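Local structure of Fe(2+) transporter FeoB (Escherichia coli, 3I8S) at residues L4-I9 / H50-V55; G43-T48 / L161-Y166; N183-L188 / L204-L209. The protein transports ferrous iron across the inner membrane in a GTP-driven uptake system, of which this chain is the cytosolic, GTP-binding N-terminal part. All coordinates share one frame; numbering follows the deposited sequence.

Interaction 1: L4-I9 / H50-V55; sequences LTIGLI and HQVTLV
Five main-chain hydrogen bonds pin strand 4-9 to strand 51-55, all in parallel register. Leu4 N gives its hydrogen to Gln51 O at 2.8 Å, and Ile6 N to Thr53 O at 2.9 Å, the latter almost dead straight (176° at the hydrogen) and nearly along the C=O axis. Return bonds run from Thr53 N to Leu4 O and from Val55 N to Ile6 O; the first is the odd one, its donor standing 26° above the carbonyl plane. Leu8 N closes the series on Val55 O at 2.8 Å. Between these bonds the CA hydrogens of Val52, Thr5, Leu54 and Gly7 lean on the same carbonyl oxygens.

Side chains divide between the two faces. Leu4, Ile6, Val52 and Leu54 share one. Ile6, with CG1 anti to the carbonyl carbon, crosses Val52 obliquely and brings CD1 to 3.6 Å from Val52 CG1, while its CG2 branch lies 3.8 Å from Leu54 CD1. Leu8 CB reaches the same Leu54 methyl. At the strand entrance Leu4 CD2 sits over one face of the His50 imidazole, 4.1 Å from the ring centroid and offset toward the rim, a CH-pi contact; ND1 of the ring has Asp164 as partner. Thr5, Thr53 and Val55 occupy the other face, where Tyr80 of helix 72-83 packs on Thr5 and Val55.

Leu8 also touches Lys16 of the P-loop. Strand 4-10 runs straight into that GTP-binding loop at Gly10 and pairs in parallel with strand 51-56, as in the central sheet of a TRAFAC-class G domain.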
ATOM      1  N   LEU A   4      -9.328   5.195 -16.612  1.00 22.76           N
ATOM      2  CA  LEU A   4      -9.130   4.419 -15.389  1.00 22.45           C
ATOM      3  C   LEU A   4      -7.878   4.937 -14.759  1.00 23.16           C
ATOM      4  O   LEU A   4      -6.827   4.929 -15.406  1.00 23.35           O
ATOM      5  CB  LEU A   4      -8.987   2.920 -15.681  1.00 22.26           C
ATOM      6  CG  LEU A   4      -8.874   1.999 -14.488  1.00 22.66           C
ATOM      7  CD1 LEU A   4     -10.183   1.903 -13.648  1.00 21.38           C
ATOM      8  CD2 LEU A   4      -8.460   0.574 -14.975  1.00 24.48           C
ATOM      9  N   THR A   5      -7.980   5.415 -13.513  1.00 23.43           N
ATOM     10  CA  THR A   5      -6.833   6.016 -12.831  1.00 23.04           C
ATOM     11  C   THR A   5      -6.177   5.026 -11.883  1.00 23.51           C
ATOM     12  O   THR A   5      -6.813   4.514 -10.959  1.00 23.20           O
ATOM     13  CB  THR A   5      -7.258   7.260 -12.054  1.00 23.71           C
ATOM     14  OG1 THR A   5      -7.878   8.170 -12.959  1.00 24.84           O
ATOM     15  CG2 THR A   5      -6.046   7.940 -11.380  1.00 24.82           C
ATOM     16  N   ILE A   6      -4.903   4.793 -12.129  1.00 22.93           N
ATOM     17  CA  ILE A   6      -4.077   3.876 -11.350  1.00 23.34           C
ATOM     18  C   ILE A   6      -2.882   4.598 -10.706  1.00 24.35           C
ATOM     19  O   ILE A   6      -2.127   5.331 -11.386  1.00 24.61           O
ATOM     20  CB  ILE A   6      -3.582   2.714 -12.212  1.00 22.61           C
ATOM     21  CG1 ILE A   6      -4.736   2.016 -12.900  1.00 23.99           C
ATOM     22  CG2 ILE A   6      -2.733   1.773 -11.323  1.00 24.26           C
ATOM     23  CD1 ILE A   6      -4.334   0.842 -13.683  1.00 24.50           C
ATOM     24  N   GLY A   7      -2.723   4.405  -9.379  1.00 23.37           N
ATOM     25  CA  GLY A   7      -1.571   4.906  -8.637  1.00 24.93           C
ATOM     26  C   GLY A   7      -0.479   3.840  -8.656  1.00 24.71           C
ATOM     27  O   GLY A   7      -0.767   2.666  -8.310  1.00 26.35           O
ATOM     28  N   LEU A   8       0.734   4.224  -9.030  1.00 24.50           N
ATOM     29  CA  LEU A   8       1.890   3.316  -8.954  1.00 24.22           C
ATOM     30  C   LEU A   8       2.750   3.621  -7.719  1.00 24.31           C
ATOM     31  O   LEU A   8       3.221   4.740  -7.481  1.00 24.66           O
ATOM     32  CB  LEU A   8       2.663   3.390 -10.244  1.00 24.92           C
ATOM     33  CG  LEU A   8       3.771   2.384 -10.444  1.00 23.66           C
ATOM     34  CD1 LEU A   8       3.166   0.961 -10.656  1.00 23.55           C
ATOM     35  CD2 LEU A   8       4.709   2.892 -11.570  1.00 24.26           C
ATOM     36  N   ILE A   9       2.879   2.623  -6.853  1.00 25.13           N
ATOM     37  CA  ILE A   9       3.454   2.874  -5.547  1.00 26.32           C
ATOM     38  C   ILE A   9       4.347   1.709  -5.149  1.00 25.98           C
ATOM     39  O   ILE A   9       4.009   0.539  -5.402  1.00 24.35           O
ATOM     40  CB  ILE A   9       2.378   3.055  -4.448  1.00 26.24           C
ATOM     41  CG1 ILE A   9       3.076   3.657  -3.183  1.00 30.62           C
ATOM     42  CG2 ILE A   9       1.559   1.755  -4.309  1.00 28.88           C
ATOM     43  CD1 ILE A   9       2.168   4.238  -2.101  1.00 30.84           C
ATOM     44  N   HIS A  50      -9.360  -1.004 -21.318  1.00 20.67           N
ATOM     45  CA  HIS A  50      -9.308   0.264 -20.572  1.00 20.74           C
ATOM     46  C   HIS A  50      -8.256   1.198 -21.124  1.00 21.94           C
ATOM     47  O   HIS A  50      -7.177   0.754 -21.562  1.00 22.01           O
ATOM     48  CB  HIS A  50      -8.978   0.038 -19.078  1.00 22.68           C
ATOM     49  CG  HIS A  50     -10.071  -0.635 -18.308  1.00 23.30           C
ATOM     50  ND1 HIS A  50     -10.094  -1.993 -18.091  1.00 26.13           N
ATOM     51  CD2 HIS A  50     -11.162  -0.135 -17.676  1.00 24.92           C
ATOM     52  CE1 HIS A  50     -11.191  -2.313 -17.416  1.00 27.77           C
ATOM     53  NE2 HIS A  50     -11.843  -1.199 -17.130  1.00 25.86           N
ATOM     54  N   GLN A  51      -8.594   2.489 -21.100  1.00 20.68           N
ATOM     55  CA  GLN A  51      -7.656   3.581 -21.247  1.00 22.18           C
ATOM     56  C   GLN A  51      -7.263   4.014 -19.858  1.00 21.75           C
ATOM     57  O   GLN A  51      -8.121   4.369 -19.039  1.00 22.43           O
ATOM     58  CB  GLN A  51      -8.327   4.738 -22.011  1.00 23.03           C
ATOM     59  CG  GLN A  51      -8.607   4.386 -23.426  1.00 28.56           C
ATOM     60  CD  GLN A  51      -7.367   3.868 -24.103  1.00 35.31           C
ATOM     61  OE1 GLN A  51      -6.254   4.388 -23.887  1.00 40.76           O
ATOM     62  NE2 GLN A  51      -7.528   2.811 -24.885  1.00 42.04           N
ATOM     63  N   VAL A  52      -5.964   3.945 -19.560  1.00 21.40           N
ATOM     64  CA  VAL A  52      -5.434   4.174 -18.223  1.00 21.84           C
ATOM     65  C   VAL A  52      -4.557   5.437 -18.113  1.00 22.13           C
ATOM     66  O   VAL A  52      -3.763   5.754 -19.004  1.00 22.52           O
ATOM     67  CB  VAL A  52      -4.571   2.957 -17.742  1.00 20.65           C
ATOM     68  CG1 VAL A  52      -3.885   3.252 -16.355  1.00 23.59           C
ATOM     69  CG2 VAL A  52      -5.415   1.652 -17.718  1.00 22.64           C
ATOM     70  N   THR A  53      -4.771   6.169 -17.029  1.00 22.24           N
ATOM     71  CA  THR A  53      -3.837   7.186 -16.558  1.00 23.01           C
ATOM     72  C   THR A  53      -3.130   6.572 -15.388  1.00 22.94           C
ATOM     73  O   THR A  53      -3.774   6.165 -14.415  1.00 22.31           O
ATOM     74  CB  THR A  53      -4.533   8.495 -16.104  1.00 23.69           C
ATOM     75  OG1 THR A  53      -5.210   9.093 -17.232  1.00 25.50           O
ATOM     76  CG2 THR A  53      -3.522   9.493 -15.549  1.00 23.99           C
ATOM     77  N   LEU A  54      -1.808   6.556 -15.473  1.00 23.34           N
ATOM     78  CA  LEU A  54      -0.914   6.014 -14.455  1.00 23.28           C
ATOM     79  C   LEU A  54      -0.153   7.145 -13.793  1.00 22.71           C
ATOM     80  O   LEU A  54       0.586   7.865 -14.445  1.00 20.64           O
ATOM     81  CB  LEU A  54       0.079   5.033 -15.109  1.00 22.51           C
ATOM     82  CG  LEU A  54       0.983   4.220 -14.209  1.00 24.70           C
ATOM     83  CD1 LEU A  54       0.087   3.300 -13.349  1.00 24.97           C
ATOM     84  CD2 LEU A  54       2.084   3.473 -15.075  1.00 22.95           C
ATOM     85  N   VAL A  55      -0.351   7.296 -12.497  1.00 22.52           N
ATOM     86  CA  VAL A  55       0.271   8.329 -11.690  1.00 24.34           C
ATOM     87  C   VAL A  55       1.388   7.701 -10.872  1.00 25.53           C
ATOM     88  O   VAL A  55       1.158   6.775 -10.056  1.00 26.04           O
ATOM     89  CB  VAL A  55      -0.781   9.010 -10.748  1.00 24.37           C
ATOM     90  CG1 VAL A  55      -0.086  10.084  -9.905  1.00 24.23           C
ATOM     91  CG2 VAL A  55      -1.940   9.578 -11.557  1.00 25.07           C
TER

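Interaction 2: G43-T48 / L161-Y166; sequences GQFSTT and LAIDRY
Asp164 of segment 161-166 meets Thr47 tip to tip: Thr47 OG1 donates to Asp164 OD2 at 2.5 Å, a short bond received on the syn lone pair, the side of the other carboxylate oxygen. Thr47 holds OG1 in the crowded position between its backbone N and carbonyl carbon (chi1 64°), and its CG2 turns instead to Ile163, 4.0 Å from Ile163 CG2. The second carboxylate oxygen faces the turn after the strand, with Asp164 OD1 3.3 Å from Thr48 CB.

Next to this polar patch is a greasy one. Phe45 and Ile163 also reach out tip to tip, and Ile163 CD1 lies in the ring plane at the edge, 3.6 Å from Phe45 CZ. The Phe45 ring gets there because CG takes the crowded position between N and the carbonyl carbon (chi1 71°). Ile163 continues inward onto Leu4 and Ile6 of the central sheet.

Further partners fix the carboxylate: His50 ND1 bonds OD2 and Asp49 N bonds OD1, while Thr47 OG1 in turn accepts from His50 N. Asp164 thus gathers polar links from the turn between strands 39-46 and 51-56, and Lys160, bonded to Ser46 O, adds another tie from helix 154-164. With hydroxyl, imidazole and amide donors gathered round it, Asp164 is probably held ionised, and its negative charge would tend to raise the proton affinity of His50.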
ATOM      1  N   GLY A  43       1.376   9.222 -16.908  1.00 21.95           N
ATOM      2  CA  GLY A  43       1.396   8.789 -18.283  1.00 22.29           C
ATOM      3  C   GLY A  43       0.182   7.998 -18.634  1.00 22.30           C
ATOM      4  O   GLY A  43      -0.700   7.777 -17.798  1.00 24.37           O
ATOM      5  N   GLN A  44       0.111   7.582 -19.879  1.00 23.52           N
ATOM      6  CA  GLN A  44      -1.055   6.874 -20.372  1.00 24.13           C
ATOM      7  C   GLN A  44      -0.666   5.558 -20.978  1.00 23.17           C
ATOM      8  O   GLN A  44       0.411   5.419 -21.549  1.00 23.73           O
ATOM      9  CB  GLN A  44      -1.800   7.692 -21.437  1.00 25.22           C
ATOM     10  CG  GLN A  44      -2.170   9.073 -21.000  1.00 30.30           C
ATOM     11  CD  GLN A  44      -3.633   9.237 -20.746  1.00 38.00           C
ATOM     12  OE1 GLN A  44      -4.449   9.122 -21.672  1.00 39.47           O
ATOM     13  NE2 GLN A  44      -3.988   9.569 -19.507  1.00 43.10           N
ATOM     14  N   PHE A  45      -1.586   4.603 -20.912  1.00 23.18           N
ATOM     15  CA  PHE A  45      -1.452   3.349 -21.653  1.00 23.22           C
ATOM     16  C   PHE A  45      -2.805   2.692 -21.706  1.00 22.82           C
ATOM     17  O   PHE A  45      -3.770   3.120 -21.032  1.00 23.75           O
ATOM     18  CB  PHE A  45      -0.414   2.379 -21.047  1.00 24.39           C
ATOM     19  CG  PHE A  45      -0.816   1.747 -19.757  1.00 23.88           C
ATOM     20  CD1 PHE A  45      -0.481   2.350 -18.553  1.00 24.55           C
ATOM     21  CD2 PHE A  45      -1.442   0.503 -19.729  1.00 24.96           C
ATOM     22  CE1 PHE A  45      -0.830   1.766 -17.350  1.00 26.42           C
ATOM     23  CE2 PHE A  45      -1.785  -0.097 -18.549  1.00 25.88           C
ATOM     24  CZ  PHE A  45      -1.485   0.542 -17.337  1.00 27.58           C
ATOM     25  N   SER A  46      -2.871   1.660 -22.525  1.00 22.39           N
ATOM     26  CA  SER A  46      -4.138   0.975 -22.735  0.50 22.21           C
ATOM     27  C   SER A  46      -3.972  -0.512 -22.493  1.00 22.47           C
ATOM     28  O   SER A  46      -2.868  -1.080 -22.624  1.00 22.13           O
ATOM     29  CB  SER A  46      -4.728   1.263 -24.109  0.50 23.10           C
ATOM     30  OG  SER A  46      -3.905   0.807 -25.168  0.50 22.19           O
ATOM     31  N   THR A  47      -5.067  -1.109 -22.067  1.00 22.40           N
ATOM     32  CA  THR A  47      -5.206  -2.536 -21.926  1.00 22.53           C
ATOM     33  C   THR A  47      -6.224  -3.008 -22.983  1.00 22.37           C
ATOM     34  O   THR A  47      -6.739  -2.200 -23.776  1.00 21.06           O
ATOM     35  CB  THR A  47      -5.688  -2.880 -20.538  1.00 23.46           C
ATOM     36  OG1 THR A  47      -7.005  -2.352 -20.335  1.00 22.93           O
ATOM     37  CG2 THR A  47      -4.721  -2.371 -19.420  1.00 21.95           C
ATOM     38  N   THR A  48      -6.630  -4.274 -22.955  1.00 22.14           N
ATOM     39  CA  THR A  48      -7.671  -4.712 -23.860  1.00 21.73           C
ATOM     40  C   THR A  48      -8.941  -3.863 -23.689  1.00 21.85           C
ATOM     41  O   THR A  48      -9.543  -3.456 -24.681  1.00 20.50           O
ATOM     42  CB  THR A  48      -7.995  -6.212 -23.675  1.00 22.90           C
ATOM     43  OG1 THR A  48      -6.803  -6.978 -23.928  1.00 22.99           O
ATOM     44  CG2 THR A  48      -9.118  -6.644 -24.548  1.00 21.14           C
ATOM     45  N   LEU A 161      -3.759  -7.849 -18.098  1.00 22.80           N
ATOM     46  CA  LEU A 161      -4.869  -8.794 -17.852  1.00 22.90           C
ATOM     47  C   LEU A 161      -5.484  -8.534 -16.468  1.00 21.58           C
ATOM     48  O   LEU A 161      -6.690  -8.432 -16.335  1.00 22.57           O
ATOM     49  CB  LEU A 161      -4.368 -10.238 -17.890  1.00 22.37           C
ATOM     50  CG  LEU A 161      -5.350 -11.401 -17.643  1.00 24.36           C
ATOM     51  CD1 LEU A 161      -6.619 -11.249 -18.463  1.00 27.19           C
ATOM     52  CD2 LEU A 161      -4.726 -12.801 -17.983  1.00 25.02           C
ATOM     53  N   ALA A 162      -4.613  -8.502 -15.459  1.00 21.93           N
ATOM     54  CA  ALA A 162      -5.006  -8.232 -14.090  1.00 22.72           C
ATOM     55  C   ALA A 162      -5.761  -6.903 -13.943  1.00 22.32           C
ATOM     56  O   ALA A 162      -6.765  -6.841 -13.221  1.00 24.12           O
ATOM     57  CB  ALA A 162      -3.770  -8.331 -13.145  1.00 22.61           C
ATOM     58  N   ILE A 163      -5.304  -5.869 -14.613  1.00 23.54           N
ATOM     59  CA  ILE A 163      -6.002  -4.567 -14.601  1.00 24.59           C
ATOM     60  C   ILE A 163      -7.432  -4.734 -15.149  1.00 24.45           C
ATOM     61  O   ILE A 163      -8.438  -4.304 -14.537  1.00 24.93           O
ATOM     62  CB  ILE A 163      -5.194  -3.487 -15.386  1.00 23.82           C
ATOM     63  CG1 ILE A 163      -3.879  -3.091 -14.664  1.00 23.43           C
ATOM     64  CG2 ILE A 163      -6.108  -2.270 -15.670  1.00 23.98           C
ATOM     65  CD1 ILE A 163      -2.869  -2.241 -15.541  1.00 25.04           C
ATOM     66  N   ASP A 164      -7.559  -5.429 -16.277  1.00 24.20           N
ATOM     67  CA  ASP A 164      -8.889  -5.659 -16.877  1.00 25.05           C
ATOM     68  C   ASP A 164      -9.847  -6.524 -16.018  1.00 25.49           C
ATOM     69  O   ASP A 164     -11.051  -6.649 -16.284  1.00 27.91           O
ATOM     70  CB  ASP A 164      -8.771  -6.213 -18.293  1.00 24.10           C
ATOM     71  CG  ASP A 164      -8.360  -5.161 -19.304  1.00 24.13           C
ATOM     72  OD1 ASP A 164      -8.004  -5.533 -20.415  1.00 26.35           O
ATOM     73  OD2 ASP A 164      -8.422  -3.954 -18.993  1.00 29.68           O
ATOM     74  N   ARG A 165      -9.283  -7.170 -15.027  1.00 25.52           N
ATOM     75  CA  ARG A 165     -10.025  -7.948 -14.084  1.00 26.67           C
ATOM     76  C   ARG A 165     -10.053  -7.382 -12.653  1.00 26.04           C
ATOM     77  O   ARG A 165     -10.469  -8.094 -11.730  1.00 29.33           O
ATOM     78  CB  ARG A 165      -9.381  -9.314 -14.046  1.00 26.23           C
ATOM     79  CG  ARG A 165      -9.553 -10.048 -15.312  1.00 26.40           C
ATOM     80  CD  ARG A 165      -8.936 -11.428 -15.184  1.00 28.05           C
ATOM     81  NE  ARG A 165      -9.316 -12.198 -16.339  1.00 32.03           N
ATOM     82  CZ  ARG A 165      -8.780 -13.360 -16.680  1.00 29.78           C
ATOM     83  NH1 ARG A 165      -7.819 -13.904 -15.937  1.00 32.70           N
ATOM     84  NH2 ARG A 165      -9.195 -13.942 -17.765  1.00 25.18           N
ATOM     85  N   TYR A 166      -9.698  -6.130 -12.462  1.00 27.97           N
ATOM     86  CA  TYR A 166      -9.459  -5.707 -11.079  0.50 27.83           C
ATOM     87  C   TYR A 166     -10.788  -5.660 -10.303  1.00 27.40           C
ATOM     88  O   TYR A 166     -11.850  -5.481 -10.841  1.00 26.86           O
ATOM     89  CB  TYR A 166      -8.694  -4.405 -10.978  0.50 27.70           C
ATOM     90  CG  TYR A 166      -9.573  -3.214 -10.900  0.50 27.20           C
ATOM     91  CD1 TYR A 166     -10.060  -2.622 -12.053  0.50 26.49           C
ATOM     92  CD2 TYR A 166      -9.962  -2.690  -9.665  0.50 27.80           C
ATOM     93  CE1 TYR A 166     -10.896  -1.521 -11.987  0.50 27.33           C
ATOM     94  CE2 TYR A 166     -10.776  -1.571  -9.587  0.50 27.68           C
ATOM     95  CZ  TYR A 166     -11.250  -0.998 -10.758  0.50 28.01           C
ATOM     96  OH  TYR A 166     -12.079   0.104 -10.703  0.50 26.81           O
TER

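Interaction 3: N183-L188 / L204-L209; sequences NEADSL and LGLQML
Two helices of the FeoB cytosolic helical domain, 179-191 and 198-210, cross here at a steep 115° between their directions, with the axes of the short segments 8.0 Å apart. This is close helix-helix packing through small residues, centred on Ala185 and Gly205, whose CA atoms are 4.3 Å apart.

The backbone contact comes first. Gly205 turns its bare CA side to the other helix, and with no side chain there the two backbones come this close. In exchange the Ala185 methyl lies against the main chain opposite, with CB 3.8 Å from Leu206 N and close to the Gly205 carbonyl carbon as well.

The apolar side chains pack round this point. Ala185 CB meets Leu206 at its branch, 3.9 Å from CG, and Leu206 CD2 is equally near. Leu209 comes from the next turn of its helix: with CG anti to the carbonyl carbon (chi1 -63°), its CD1 branch lies over the Ala185 backbone and touches Glu184 CB, while CD2 turns to Leu188. Leu188 and Leu209 cross obliquely, Leu188 CD1 standing 4.1 Å from Leu209 CD2. Behind them Leu226 and Leu233 of helix 226-236 touch Leu209, so a third helix joins the buried apolar cluster.

No hydrogen bond links the two segments. Glu184 bends at chi2 (-70°), leading its carboxylate away from Leu209 to a salt bridge with Arg232, and Gln207 turns from the interface to Arg248. Asp186 forms a salt bridge with Arg202, earlier on helix 198-210, so charge also joins the two helices beside the apolar contact. At the Gly205 carbonyl, the oxygen accepts from Leu209 N within the helix, and Leu188 CD1 rests 3.9 Å from that oxygen.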
ATOM      1  N   ASN A 183     -10.897  -1.359  19.452  1.00 22.77           N
ATOM      2  CA  ASN A 183     -12.003  -0.653  20.144  1.00 23.65           C
ATOM      3  C   ASN A 183     -11.803   0.853  20.133  1.00 23.39           C
ATOM      4  O   ASN A 183     -12.730   1.624  19.777  1.00 22.95           O
ATOM      5  CB  ASN A 183     -12.158  -1.118  21.589  1.00 23.95           C
ATOM      6  CG  ASN A 183     -12.762  -2.514  21.717  1.00 24.43           C
ATOM      7  OD1 ASN A 183     -13.260  -3.100  20.751  1.00 25.18           O
ATOM      8  ND2 ASN A 183     -12.706  -3.052  22.914  1.00 29.27           N
ATOM      9  N   GLU A 184     -10.616   1.290  20.535  1.00 23.69           N
ATOM     10  CA  GLU A 184     -10.298   2.752  20.549  1.00 23.68           C
ATOM     11  C   GLU A 184     -10.247   3.364  19.158  1.00 23.48           C
ATOM     12  O   GLU A 184     -10.732   4.497  18.951  1.00 21.45           O
ATOM     13  CB  GLU A 184      -8.982   3.021  21.283  1.00 24.58           C
ATOM     14  CG  GLU A 184      -9.009   2.592  22.768  1.00 23.57           C
ATOM     15  CD  GLU A 184      -9.906   3.461  23.666  1.00 26.09           C
ATOM     16  OE1 GLU A 184     -10.441   4.508  23.232  1.00 25.12           O
ATOM     17  OE2 GLU A 184     -10.081   3.084  24.809  1.00 26.25           O
ATOM     18  N   ALA A 185      -9.652   2.638  18.202  1.00 22.84           N
ATOM     19  CA  ALA A 185      -9.582   3.103  16.821  1.00 23.22           C
ATOM     20  C   ALA A 185     -10.988   3.287  16.279  1.00 23.17           C
ATOM     21  O   ALA A 185     -11.270   4.292  15.648  1.00 23.34           O
ATOM     22  CB  ALA A 185      -8.776   2.133  15.934  1.00 23.86           C
ATOM     23  N   ASP A 186     -11.876   2.349  16.575  1.00 24.69           N
ATOM     24  CA  ASP A 186     -13.245   2.431  16.115  1.00 24.98           C
ATOM     25  C   ASP A 186     -14.002   3.587  16.780  1.00 25.28           C
ATOM     26  O   ASP A 186     -14.756   4.305  16.122  1.00 24.33           O
ATOM     27  CB  ASP A 186     -13.984   1.119  16.341  1.00 26.49           C
ATOM     28  CG  ASP A 186     -15.375   1.130  15.723  1.00 28.29           C
ATOM     29  OD1 ASP A 186     -16.345   0.822  16.460  1.00 33.71           O
ATOM     30  OD2 ASP A 186     -15.495   1.472  14.506  1.00 34.30           O
ATOM     31  N   SER A 187     -13.797   3.796  18.070  1.00 24.92           N
ATOM     32  CA  SER A 187     -14.395   4.978  18.719  1.00 24.19           C
ATOM     33  C   SER A 187     -13.908   6.295  18.109  1.00 23.61           C
ATOM     34  O   SER A 187     -14.678   7.236  17.997  1.00 23.26           O
ATOM     35  CB  SER A 187     -14.156   4.976  20.211  1.00 24.08           C
ATOM     36  OG  SER A 187     -14.850   3.887  20.764  1.00 27.65           O
ATOM     37  N   LEU A 188     -12.637   6.384  17.727  1.00 22.29           N
ATOM     38  CA  LEU A 188     -12.184   7.574  17.031  1.00 21.77           C
ATOM     39  C   LEU A 188     -12.853   7.656  15.679  1.00 21.59           C
ATOM     40  O   LEU A 188     -13.378   8.712  15.328  1.00 21.01           O
ATOM     41  CB  LEU A 188     -10.660   7.611  16.897  1.00 21.32           C
ATOM     42  CG  LEU A 188      -9.882   7.676  18.209  1.00 21.69           C
ATOM     43  CD1 LEU A 188      -8.353   7.525  17.963  1.00 23.69           C
ATOM     44  CD2 LEU A 188     -10.195   8.941  19.034  1.00 24.50           C
ATOM     45  N   LEU A 204      -7.146   5.377   9.926  1.00 20.38           N
ATOM     46  CA  LEU A 204      -6.754   6.663  10.497  1.00 20.47           C
ATOM     47  C   LEU A 204      -6.720   6.624  12.037  1.00 20.65           C
ATOM     48  O   LEU A 204      -5.805   7.174  12.645  1.00 20.52           O
ATOM     49  CB  LEU A 204      -7.651   7.776   9.995  1.00 20.55           C
ATOM     50  CG  LEU A 204      -7.464   8.232   8.556  1.00 19.00           C
ATOM     51  CD1 LEU A 204      -8.631   9.148   8.173  1.00 20.27           C
ATOM     52  CD2 LEU A 204      -6.094   8.896   8.267  1.00 18.97           C
ATOM     53  N   GLY A 205      -7.738   6.019  12.646  1.00 19.77           N
ATOM     54  CA  GLY A 205      -7.767   5.841  14.094  1.00 21.80           C
ATOM     55  C   GLY A 205      -6.519   5.173  14.627  1.00 21.55           C
ATOM     56  O   GLY A 205      -5.913   5.644  15.616  1.00 22.01           O
ATOM     57  N   LEU A 206      -6.139   4.065  13.986  1.00 21.79           N
ATOM     58  CA  LEU A 206      -4.954   3.295  14.402  1.00 22.88           C
ATOM     59  C   LEU A 206      -3.671   4.100  14.162  1.00 22.99           C
ATOM     60  O   LEU A 206      -2.776   4.109  14.998  1.00 23.86           O
ATOM     61  CB  LEU A 206      -4.896   1.965  13.653  1.00 23.58           C
ATOM     62  CG  LEU A 206      -5.558   0.740  14.269  1.00 28.10           C
ATOM     63  CD1 LEU A 206      -5.136  -0.502  13.492  1.00 34.00           C
ATOM     64  CD2 LEU A 206      -5.212   0.586  15.768  1.00 28.94           C
ATOM     65  N   GLN A 207      -3.604   4.839  13.041  1.00 21.82           N
ATOM     66  CA  GLN A 207      -2.449   5.677  12.780  1.00 21.89           C
ATOM     67  C   GLN A 207      -2.296   6.738  13.857  1.00 22.18           C
ATOM     68  O   GLN A 207      -1.173   7.033  14.295  1.00 23.02           O
ATOM     69  CB  GLN A 207      -2.536   6.321  11.394  1.00 22.46           C
ATOM     70  CG  GLN A 207      -2.471   5.304  10.293  1.00 23.19           C
ATOM     71  CD  GLN A 207      -1.111   4.687  10.227  1.00 27.05           C
ATOM     72  OE1 GLN A 207      -0.949   3.496  10.394  1.00 25.31           O
ATOM     73  NE2 GLN A 207      -0.095   5.534   9.981  1.00 29.55           N
ATOM     74  N   MET A 208      -3.411   7.309  14.306  1.00 21.87           N
ATOM     75  CA  MET A 208      -3.344   8.364  15.321  1.00 22.85           C
ATOM     76  C   MET A 208      -2.864   7.787  16.667  1.00 21.72           C
ATOM     77  O   MET A 208      -2.070   8.406  17.381  1.00 22.41           O
ATOM     78  CB  MET A 208      -4.715   9.019  15.509  1.00 22.13           C
ATOM     79  CG  MET A 208      -5.236   9.847  14.332  1.00 26.20           C
ATOM     80  SD  MET A 208      -6.954  10.339  14.644  1.00 27.92           S
ATOM     81  CE  MET A 208      -6.699  11.451  15.997  1.00 29.70           C
ATOM     82  N   LEU A 209      -3.363   6.621  17.008  1.00 22.72           N
ATOM     83  CA  LEU A 209      -2.919   5.924  18.229  1.00 23.22           C
ATOM     84  C   LEU A 209      -1.420   5.555  18.175  1.00 23.88           C
ATOM     85  O   LEU A 209      -0.746   5.553  19.197  1.00 23.97           O
ATOM     86  CB  LEU A 209      -3.745   4.657  18.445  1.00 23.18           C
ATOM     87  CG  LEU A 209      -5.248   4.873  18.685  1.00 21.68           C
ATOM     88  CD1 LEU A 209      -6.048   3.558  18.592  1.00 24.90           C
ATOM     89  CD2 LEU A 209      -5.463   5.559  20.025  1.00 23.95           C
TER

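In the fold
Interactions 1 and 2 are neighbours in the G domain, their centres 8 Å apart and their residues in touch, and both reach the central mixed sheet: strand 39-46 lies beside strand 51-56, which lies beside strand 4-10. Along the chain their segments alternate, so the last helix of the G domain, 154-164, returns to strands built near the start, 39-46 and 51-56. Interaction 3 comes later in sequence, about 30 Å and 35 Å from the other two, centre to centre, and across the chain's centre. Interactions 1 and 2 belong to the nucleotide-binding domain and interaction 3 to the helical domain; the two domains meet elsewhere, for example where Gln207 bonds Thr64 and Gln107.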